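Side-chain contacts in MGS-M5 (Unidentified, PDB 4Q3N), which probably catalyses the NAD-dependent interconversion of lactate and pyruvate as an L-lactate dehydrogenase from a deep-sea metagenome: residues 98-101 against 102-106; 187-191 against 192-196. All blocks are in the same frame, centred on the assembly; numbering follows the deposited sequence.

Interaction 1: residues 98-101 against 102-106; sequences EIIK and TVVKN
In Thr102, OG1 stands beside the backbone N and anti to the carbonyl carbon (chi1 -64°), a setting that turns the hydroxyl back along the helix to Glu98. There it donates to Glu98 O, with OG1 and O 3.1 Å apart, while Thr102 N reaches the same Glu98 O at 3.0 Å. The two donors arrive from opposite faces of the carbonyl plane, so the oxygen carries one main-chain and one side-chain bond.

Both groups belong to helix 89-109, the crossover of the beta-alpha-beta unit between strands 74-77 and 115-118 in the Rossmann-type NAD-binding domain. Its regular i to i+4 bonds continue as Val103 N to Ile99 O at 2.9 Å and Val104 N to Ile100 O at 2.8 Å. On the buried side, Ile100 CG2 meets Val104 CG2 at 4.2 Å, and both side chains lie against Ile77 of strand 74-77 and against helix 123-134.

Lys105 CG stands beside the backbone N (chi1 -65°), where it passes 3.2 Å from Lys101 O; the chain then bends at chi2. Its amine forms a salt bridge with Glu133, whose negative charge probably eases the approach of Lys101 NZ to 6.2 Å from Lys105 NZ.

Interaction 2: residues 187-191 against 192-196; sequences ANVGA and KPIAD. With ACT (acetate ion), chain E.
Lys192 NZ is gripped by several acceptors: O of a bound acetate at 2.8 Å, the main-chain oxygen of Lys287 of the second subunit and, weakly, Ser200 OG. The side chain gets there fully extended, CG anti to the backbone N (chi1 176°), with CD and CE running alongside the acetate oxygen. The acetate, probably from the crystallisation liquor, is also bonded to His284 of the second subunit.

At its root Lys192 closes a tight beta hairpin. A type II' turn runs from Val189 to Lys192, with Gly190 taking the positive phi (72°) at its second position. Lys192 N donates to Val189 O at 3.0 Å from above the carbonyl plane, and Val189 N returns a bond to Lys192 O at 2.8 Å that lies closer to the carbonyl plane. The amide of Asn188 adds a bent side-chain bond, its ND2 lying above the carbonyl plane of Gly190 at 2.8 Å from Gly190 O.

Beyond the hairpin the chain enters helix 194-200, with Pro193 at the N-cap position. Ile194 N bonds to Ala187 O at 2.8 Å, joining the start of the helix to the residue just before Asn188. Ile194 CG2 packs 4.0 Å from Ala187 CB, while its CD1 comes 4.2 Å from Val189 CG2.

A methionine in place of Lys192 would probably leave the carbonyl of Lys287 of the second subunit without this donor and the acetate held by His284 of that subunit with one partner fewer. Main-chain bonds thus shape the hairpin, while a single amine, probably protonated, reaches directly to a carbonyl of the second subunit and shares an adventitious anion with its histidine.

The two contacts lie on opposite sides of the chain's centre, their centres about 43 Å apart. Interaction 1 lies within one helix of the NAD-binding domain: one side faces the interior of its own subunit, the other carries polar residues outward, and no other protein chain touches it. Interaction 2 is buried almost throughout, in the C-terminal domain, where another subunit covers much of it. No secondary-structure element is common to both. Regular helical bonding dominates 98-106, and Lys105 finds an acidic mate, Glu133, in the same chain; 187-196 combines hairpin and helix-start bonds, and Lys192 places its amine partly on an acceptor of the second subunit.

Interaction 1: residues 98-101 against 102-106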
ATOM      1  N   GLU A  98      -2.771 -38.478  -9.774  1.00 37.99           N
ATOM      2  CA  GLU A  98      -3.647 -38.548 -10.940  1.00 42.07           C
ATOM      3  C   GLU A  98      -4.492 -37.283 -11.072  1.00 37.43           C
ATOM      4  O   GLU A  98      -4.767 -36.819 -12.186  1.00 34.84           O
ATOM      5  CB  GLU A  98      -4.554 -39.799 -10.891  1.00 52.61           C
ATOM      6  CG  GLU A  98      -3.840 -41.025 -11.393  1.00 62.98           C
ATOM      7  CD  GLU A  98      -3.518 -40.948 -12.873  1.00 71.93           C
ATOM      8  OE1 GLU A  98      -4.339 -40.383 -13.622  1.00 74.05           O
ATOM      9  OE2 GLU A  98      -2.441 -41.446 -13.285  1.00 82.22           O
ATOM     10  N   ILE A  99      -4.866 -36.696  -9.939  1.00 34.61           N
ATOM     11  CA  ILE A  99      -5.597 -35.443 -10.001  1.00 34.71           C
ATOM     12  C   ILE A  99      -4.717 -34.337 -10.618  1.00 34.71           C
ATOM     13  O   ILE A  99      -5.147 -33.628 -11.524  1.00 35.34           O
ATOM     14  CB  ILE A  99      -6.105 -35.039  -8.614  1.00 35.46           C
ATOM     15  CG1 ILE A  99      -7.290 -35.954  -8.240  1.00 40.58           C
ATOM     16  CG2 ILE A  99      -6.535 -33.553  -8.589  1.00 34.42           C
ATOM     17  CD1 ILE A  99      -7.661 -35.772  -6.807  1.00 42.10           C
ATOM     18  N   ILE A 100      -3.490 -34.209 -10.124  1.00 32.25           N
ATOM     19  CA  ILE A 100      -2.548 -33.205 -10.632  1.00 31.00           C
ATOM     20  C   ILE A 100      -2.309 -33.424 -12.125  1.00 32.13           C
ATOM     21  O   ILE A 100      -2.338 -32.490 -12.915  1.00 31.66           O
ATOM     22  CB  ILE A 100      -1.222 -33.272  -9.847  1.00 31.71           C
ATOM     23  CG1 ILE A 100      -1.483 -32.919  -8.378  1.00 32.95           C
ATOM     24  CG2 ILE A 100      -0.177 -32.375 -10.426  1.00 31.92           C
ATOM     25  CD1 ILE A 100      -1.972 -31.470  -8.155  1.00 31.86           C
ATOM     26  N   LYS A 101      -2.083 -34.674 -12.511  1.00 30.55           N
ATOM     27  CA  LYS A 101      -1.874 -34.988 -13.907  1.00 31.80           C
ATOM     28  C   LYS A 101      -3.040 -34.479 -14.730  1.00 32.54           C
ATOM     29  O   LYS A 101      -2.862 -33.819 -15.715  1.00 32.72           O
ATOM     30  CB  LYS A 101      -1.722 -36.502 -14.100  1.00 34.30           C
ATOM     31  CG  LYS A 101      -1.639 -36.916 -15.550  1.00 35.83           C
ATOM     32  CD  LYS A 101      -1.372 -38.417 -15.688  1.00 38.53           C
ATOM     33  CE  LYS A 101      -1.327 -38.819 -17.141  1.00 40.46           C
ATOM     34  NZ  LYS A 101      -1.001 -40.287 -17.235  1.00 42.32           N
ATOM     35  N   THR A 102      -4.255 -34.827 -14.335  1.00 33.45           N
ATOM     36  CA  THR A 102      -5.435 -34.376 -15.072  1.00 33.48           C
ATOM     37  C   THR A 102      -5.560 -32.850 -15.121  1.00 32.20           C
ATOM     38  O   THR A 102      -5.853 -32.306 -16.154  1.00 30.79           O
ATOM     39  CB  THR A 102      -6.681 -34.972 -14.454  1.00 36.49           C
ATOM     40  OG1 THR A 102      -6.592 -36.388 -14.612  1.00 38.72           O
ATOM     41  CG2 THR A 102      -7.958 -34.470 -15.141  1.00 37.60           C
ATOM     42  N   VAL A 103      -5.350 -32.172 -13.999  1.00 30.46           N
ATOM     43  CA  VAL A 103      -5.391 -30.713 -13.991  1.00 29.36           C
ATOM     44  C   VAL A 103      -4.370 -30.143 -14.973  1.00 30.83           C
ATOM     45  O   VAL A 103      -4.661 -29.267 -15.776  1.00 32.76           O
ATOM     46  CB  VAL A 103      -5.112 -30.162 -12.594  1.00 27.08           C
ATOM     47  CG1 VAL A 103      -4.844 -28.616 -12.665  1.00 26.06           C
ATOM     48  CG2 VAL A 103      -6.297 -30.465 -11.695  1.00 28.48           C
ATOM     49  N   VAL A 104      -3.156 -30.653 -14.902  1.00 30.52           N
ATOM     50  CA  VAL A 104      -2.094 -30.114 -15.700  1.00 29.16           C
ATOM     51  C   VAL A 104      -2.319 -30.350 -17.194  1.00 31.03           C
ATOM     52  O   VAL A 104      -2.129 -29.425 -17.995  1.00 29.82           O
ATOM     53  CB  VAL A 104      -0.777 -30.689 -15.194  1.00 31.89           C
ATOM     54  CG1 VAL A 104       0.319 -30.519 -16.230  1.00 31.74           C
ATOM     55  CG2 VAL A 104      -0.449 -29.982 -13.867  1.00 29.52           C
ATOM     56  N   LYS A 105      -2.812 -31.540 -17.568  1.00 31.92           N
ATOM     57  CA  LYS A 105      -3.152 -31.792 -18.973  1.00 35.04           C
ATOM     58  C   LYS A 105      -4.224 -30.824 -19.463  1.00 32.39           C
ATOM     59  O   LYS A 105      -4.148 -30.314 -20.571  1.00 32.27           O
ATOM     60  CB  LYS A 105      -3.659 -33.233 -19.178  1.00 42.74           C
ATOM     61  CG  LYS A 105      -2.605 -34.319 -18.906  1.00 50.55           C
ATOM     62  CD  LYS A 105      -1.184 -33.988 -19.408  1.00 48.66           C
ATOM     63  CE  LYS A 105      -0.384 -35.269 -19.654  1.00 48.88           C
ATOM     64  NZ  LYS A 105       1.073 -35.061 -19.854  1.00 48.78           N
ATOM     65  N   ASN A 106      -5.251 -30.607 -18.646  1.00 32.43           N
ATOM     66  CA  ASN A 106      -6.308 -29.659 -18.997  1.00 32.38           C
ATOM     67  C   ASN A 106      -5.753 -28.226 -19.122  1.00 31.86           C
ATOM     68  O   ASN A 106      -6.159 -27.461 -20.032  1.00 31.54           O
ATOM     69  CB  ASN A 106      -7.431 -29.712 -17.949  1.00 34.45           C
ATOM     70  CG  ASN A 106      -8.307 -30.975 -18.124  1.00 37.73           C
ATOM     71  OD1 ASN A 106      -8.488 -31.402 -19.232  1.00 39.70           O
ATOM     72  ND2 ASN A 106      -8.797 -31.562 -17.052  1.00 37.82           N
TER

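Interaction 2: residues 187-191 against 192-196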
ATOM      1  N   ALA A 187      21.951 -18.512   9.162  1.00 35.72           N
ATOM      2  CA  ALA A 187      20.792 -17.820   9.716  1.00 35.43           C
ATOM      3  C   ALA A 187      21.302 -16.533  10.332  1.00 36.29           C
ATOM      4  O   ALA A 187      22.333 -16.560  10.982  1.00 34.14           O
ATOM      5  CB  ALA A 187      20.077 -18.668  10.746  1.00 34.48           C
ATOM      6  N   ASN A 188      20.642 -15.408  10.056  1.00 37.32           N
ATOM      7  CA  ASN A 188      21.020 -14.171  10.697  1.00 41.51           C
ATOM      8  C   ASN A 188      19.822 -13.289  11.049  1.00 35.98           C
ATOM      9  O   ASN A 188      18.672 -13.541  10.652  1.00 33.52           O
ATOM     10  CB  ASN A 188      22.021 -13.380   9.859  1.00 50.41           C
ATOM     11  CG  ASN A 188      21.703 -13.374   8.411  1.00 59.00           C
ATOM     12  OD1 ASN A 188      22.110 -14.284   7.683  1.00 68.01           O
ATOM     13  ND2 ASN A 188      21.022 -12.324   7.952  1.00 58.64           N
ATOM     14  N   VAL A 189      20.094 -12.304  11.889  1.00 31.85           N
ATOM     15  CA  VAL A 189      19.077 -11.321  12.238  1.00 28.82           C
ATOM     16  C   VAL A 189      19.646  -9.993  11.757  1.00 30.78           C
ATOM     17  O   VAL A 189      20.701  -9.564  12.213  1.00 29.89           O
ATOM     18  CB  VAL A 189      18.771 -11.342  13.757  1.00 27.04           C
ATOM     19  CG1 VAL A 189      17.749 -10.244  14.119  1.00 25.82           C
ATOM     20  CG2 VAL A 189      18.243 -12.730  14.150  1.00 24.89           C
ATOM     21  N   GLY A 190      19.004  -9.387  10.761  1.00 32.98           N
ATOM     22  CA  GLY A 190      19.588  -8.202  10.150  1.00 38.34           C
ATOM     23  C   GLY A 190      20.773  -8.730   9.353  1.00 43.53           C
ATOM     24  O   GLY A 190      20.614  -9.553   8.454  1.00 53.83           O
ATOM     25  N   ALA A 191      21.976  -8.337   9.726  1.00 39.64           N
ATOM     26  CA  ALA A 191      23.150  -8.879   9.041  1.00 37.19           C
ATOM     27  C   ALA A 191      23.961  -9.775   9.994  1.00 34.84           C
ATOM     28  O   ALA A 191      25.024 -10.254   9.653  1.00 36.39           O
ATOM     29  CB  ALA A 191      24.005  -7.741   8.523  1.00 37.45           C
ATOM     30  N   LYS A 192      23.465  -9.939  11.203  1.00 32.15           N
ATOM     31  CA  LYS A 192      24.212 -10.556  12.296  1.00 30.76           C
ATOM     32  C   LYS A 192      23.969 -12.067  12.411  1.00 30.23           C
ATOM     33  O   LYS A 192      22.836 -12.481  12.596  1.00 30.51           O
ATOM     34  CB  LYS A 192      23.807  -9.867  13.603  1.00 30.73           C
ATOM     35  CG  LYS A 192      24.404 -10.439  14.874  1.00 30.33           C
ATOM     36  CD  LYS A 192      24.258  -9.473  16.065  1.00 30.60           C
ATOM     37  CE  LYS A 192      24.936 -10.045  17.322  1.00 31.32           C
ATOM     38  NZ  LYS A 192      24.630  -9.205  18.533  1.00 31.63           N
ATOM     39  N   PRO A 193      25.030 -12.900  12.312  1.00 31.39           N
ATOM     40  CA  PRO A 193      24.817 -14.363  12.386  1.00 30.57           C
ATOM     41  C   PRO A 193      24.073 -14.771  13.654  1.00 29.77           C
ATOM     42  O   PRO A 193      24.291 -14.183  14.736  1.00 29.56           O
ATOM     43  CB  PRO A 193      26.246 -14.930  12.392  1.00 31.47           C
ATOM     44  CG  PRO A 193      27.086 -13.848  11.697  1.00 33.65           C
ATOM     45  CD  PRO A 193      26.454 -12.553  12.157  1.00 31.94           C
ATOM     46  N   ILE A 194      23.212 -15.784  13.549  1.00 29.59           N
ATOM     47  CA  ILE A 194      22.424 -16.205  14.699  1.00 27.78           C
ATOM     48  C   ILE A 194      23.289 -16.640  15.875  1.00 30.56           C
ATOM     49  O   ILE A 194      22.879 -16.505  17.042  1.00 31.78           O
ATOM     50  CB  ILE A 194      21.451 -17.384  14.330  1.00 38.09           C
ATOM     51  CG1 ILE A 194      20.429 -17.625  15.434  1.00 38.20           C
ATOM     52  CG2 ILE A 194      22.222 -18.703  14.116  1.00 39.18           C
ATOM     53  CD1 ILE A 194      19.488 -16.495  15.644  1.00 37.38           C
ATOM     54  N   ALA A 195      24.462 -17.216  15.608  1.00 35.39           N
ATOM     55  CA  ALA A 195      25.297 -17.666  16.738  1.00 36.75           C
ATOM     56  C   ALA A 195      25.710 -16.455  17.565  1.00 36.10           C
ATOM     57  O   ALA A 195      25.800 -16.512  18.795  1.00 35.38           O
ATOM     58  CB  ALA A 195      26.548 -18.433  16.251  1.00 37.33           C
ATOM     59  N   ASP A 196      25.987 -15.349  16.871  1.00 34.03           N
ATOM     60  CA  ASP A 196      26.368 -14.113  17.569  1.00 35.84           C
ATOM     61  C   ASP A 196      25.188 -13.532  18.340  1.00 32.61           C
ATOM     62  O   ASP A 196      25.362 -12.976  19.414  1.00 34.02           O
ATOM     63  CB  ASP A 196      26.896 -13.063  16.589  1.00 37.13           C
ATOM     64  CG  ASP A 196      28.168 -13.494  15.901  1.00 39.95           C
ATOM     65  OD1 ASP A 196      28.767 -14.500  16.330  1.00 40.65           O
ATOM     66  OD2 ASP A 196      28.575 -12.798  14.940  1.00 40.37           O
TER
HETATM   67  C   ACT E 404      20.841  -8.295  18.516  1.00 34.34           C
HETATM   68  O   ACT E 404      21.803  -9.112  18.390  1.00 35.47           O
HETATM   69  OXT ACT E 404      20.959  -7.418  19.415  1.00 32.85           O
HETATM   70  CH3 ACT E 404      19.586  -8.360  17.696  1.00 33.52           C